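Local coordinates for protein phosphate transporter (Thermotoga maritima MSB8, PDB 6L85) that imports inorganic phosphate across the cell membrane in a sodium-dependent manner, as a bacterial relative of the human SLC20 carriers, at the interface of chains A and B. Sequence-based numbering; all coordinates share one arbitrary frame. Chains: chain A/B, Phosphate transporter.

The interface of chains A and B. Residues chain A 50, 54, 290, 294; chain B 205, 208-209, 212.
A:Phe50 and B:Phe209 meet edge to face. Their ring planes stand 77° apart, and the CE2 corner of A:Phe50 points at the centre of the B:Phe209 face, 3.5 Å above that plane. CE2 of A:Phe50 is nearly equidistant from all six ring carbons of B:Phe209, from 3.6 Å at CD1 to 3.9 Å at CD2, which confirms a centred approach.

A CH-pi contact adds to this on one face of A:Phe50, where the CG2 methyl of B:Val212 sits over the ring centre, 3.8 Å from the centroid. The opposite face is backed within its own chain by CG2 of A:Val54, displaced toward the rim, so the ring is clamped between two valine methyls. The first torsion of A:Phe50 places CG anti to the backbone N (chi1 173°), carrying the ring off helix 38-56 onto helix 199-224 of chain B.

The remaining contacts are apolar, aliphatic groups packing against each other or against ring carbons. The B:Ala208 methyl points toward A:Leu290 and has A:Phe50 at its flank, these two coming from different chain A helices; its CB lies 3.6 Å from CD2 of A:Leu290 and 3.8 Å from CZ of A:Phe50. CD2 of A:Leu290 also reaches CD2 of B:Leu205, the two side chains crossing at about a right angle. The other valine branch, CG1 of A:Val54, touches both CE1 of B:Phe209 and CD2 of B:Leu205, while CG1 of A:Ile294 lies 4.0 Å from CG2 of B:Val212. With an alanine in place of A:Phe50, the B:Phe209 face would probably lose its edge-on partner and the B:Val212 methyl its aromatic platform, opening a gap beside B:Ala208.

Helix 199-224 of one subunit thus packs against helices 38-56 and 286-302 of the other, hiding 244 Å² in this patch. Two-fold symmetry repeats the patch with chains exchanged, so it would help hold the two transporter copies together if this dimer also forms in the membrane.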
ATOM      1  N   PHE A  50      -5.782  -2.773  -9.939  1.00 34.71           N
ATOM      2  CA  PHE A  50      -5.690  -4.078  -9.289  1.00 36.06           C
ATOM      3  C   PHE A  50      -5.773  -3.928  -7.776  1.00 31.62           C
ATOM      4  O   PHE A  50      -6.469  -4.699  -7.103  1.00 35.62           O
ATOM      5  CB  PHE A  50      -4.394  -4.780  -9.728  1.00 37.82           C
ATOM      6  CG  PHE A  50      -4.102  -6.067  -8.981  1.00 40.01           C
ATOM      7  CD1 PHE A  50      -4.676  -7.265  -9.379  1.00 34.41           C
ATOM      8  CD2 PHE A  50      -3.269  -6.067  -7.876  1.00 36.02           C
ATOM      9  CE1 PHE A  50      -4.433  -8.444  -8.679  1.00 40.17           C
ATOM     10  CE2 PHE A  50      -3.004  -7.256  -7.184  1.00 38.70           C
ATOM     11  CZ  PHE A  50      -3.590  -8.438  -7.591  1.00 38.52           C
ATOM     12  N   VAL A  54      -8.651  -5.496  -5.237  1.00 35.57           N
ATOM     13  CA  VAL A  54      -8.346  -6.455  -4.168  1.00 35.28           C
ATOM     14  C   VAL A  54      -8.733  -5.899  -2.798  1.00 34.68           C
ATOM     15  O   VAL A  54      -9.311  -6.605  -1.964  1.00 40.64           O
ATOM     16  CB  VAL A  54      -6.847  -6.842  -4.199  1.00 38.33           C
ATOM     17  CG1 VAL A  54      -6.450  -7.512  -2.901  1.00 40.42           C
ATOM     18  CG2 VAL A  54      -6.559  -7.761  -5.360  1.00 40.18           C
ATOM     19  N   LEU A 290      -9.262 -11.516  -8.221  1.00 40.21           N
ATOM     20  CA  LEU A 290      -7.944 -11.482  -8.854  1.00 38.78           C
ATOM     21  C   LEU A 290      -8.056 -11.571 -10.361  1.00 38.70           C
ATOM     22  O   LEU A 290      -7.366 -10.841 -11.078  1.00 37.39           O
ATOM     23  CB  LEU A 290      -7.062 -12.618  -8.333  1.00 41.44           C
ATOM     24  CG  LEU A 290      -6.830 -12.503  -6.836  1.00 39.30           C
ATOM     25  CD1 LEU A 290      -6.155 -13.743  -6.282  1.00 41.23           C
ATOM     26  CD2 LEU A 290      -6.040 -11.244  -6.558  1.00 38.71           C
ATOM     27  N   ILE A 294      -6.779  -8.393 -12.578  1.00 37.61           N
ATOM     28  CA  ILE A 294      -5.724  -8.586 -13.574  1.00 41.30           C
ATOM     29  C   ILE A 294      -6.269  -8.350 -14.977  1.00 39.37           C
ATOM     30  O   ILE A 294      -5.604  -7.731 -15.817  1.00 43.37           O
ATOM     31  CB  ILE A 294      -5.088  -9.986 -13.429  1.00 42.92           C
ATOM     32  CG1 ILE A 294      -4.156 -10.028 -12.214  1.00 41.65           C
ATOM     33  CG2 ILE A 294      -4.293 -10.366 -14.689  1.00 42.15           C
ATOM     34  CD1 ILE A 294      -3.742 -11.453 -11.777  1.00 45.82           C
TER
ATOM     35  N   LEU B 205      -2.866 -14.633  -3.174  1.00 39.68           N
ATOM     36  CA  LEU B 205      -2.741 -13.178  -3.232  1.00 41.87           C
ATOM     37  C   LEU B 205      -1.292 -12.755  -3.465  1.00 37.43           C
ATOM     38  O   LEU B 205      -1.025 -11.811  -4.230  1.00 36.50           O
ATOM     39  CB  LEU B 205      -3.305 -12.561  -1.943  1.00 38.34           C
ATOM     40  CG  LEU B 205      -4.839 -12.477  -1.975  1.00 45.87           C
ATOM     41  CD1 LEU B 205      -5.443 -12.325  -0.587  1.00 49.95           C
ATOM     42  CD2 LEU B 205      -5.242 -11.309  -2.857  1.00 50.09           C
ATOM     43  N   ALA B 208      -0.644 -13.235  -7.189  1.00 37.37           N
ATOM     44  CA  ALA B 208      -1.266 -12.264  -8.095  1.00 37.91           C
ATOM     45  C   ALA B 208      -0.551 -10.913  -8.023  1.00 34.93           C
ATOM     46  O   ALA B 208      -0.295 -10.271  -9.058  1.00 39.84           O
ATOM     47  CB  ALA B 208      -2.757 -12.124  -7.786  1.00 37.31           C
ATOM     48  N   PHE B 209      -0.220 -10.461  -6.807  1.00 34.10           N
ATOM     49  CA  PHE B 209       0.549  -9.226  -6.669  1.00 36.91           C
ATOM     50  C   PHE B 209       1.897  -9.329  -7.379  1.00 38.17           C
ATOM     51  O   PHE B 209       2.366  -8.355  -7.990  1.00 34.71           O
ATOM     52  CB  PHE B 209       0.749  -8.903  -5.189  1.00 37.64           C
ATOM     53  CG  PHE B 209      -0.357  -8.079  -4.594  1.00 40.31           C
ATOM     54  CD1 PHE B 209      -1.544  -8.671  -4.191  1.00 38.95           C
ATOM     55  CD2 PHE B 209      -0.214  -6.716  -4.449  1.00 40.23           C
ATOM     56  CE1 PHE B 209      -2.570  -7.910  -3.646  1.00 39.36           C
ATOM     57  CE2 PHE B 209      -1.239  -5.953  -3.907  1.00 44.49           C
ATOM     58  CZ  PHE B 209      -2.412  -6.552  -3.504  1.00 38.87           C
ATOM     59  N   VAL B 212       1.369  -8.916 -11.301  1.00 40.64           N
ATOM     60  CA  VAL B 212       1.181  -7.517 -11.707  1.00 38.08           C
ATOM     61  C   VAL B 212       2.489  -6.741 -11.581  1.00 37.84           C
ATOM     62  O   VAL B 212       2.863  -5.953 -12.467  1.00 36.50           O
ATOM     63  CB  VAL B 212       0.069  -6.854 -10.875  1.00 43.27           C
ATOM     64  CG1 VAL B 212      -0.105  -5.404 -11.319  1.00 38.14           C
ATOM     65  CG2 VAL B 212      -1.231  -7.644 -11.007  1.00 38.88           C
TER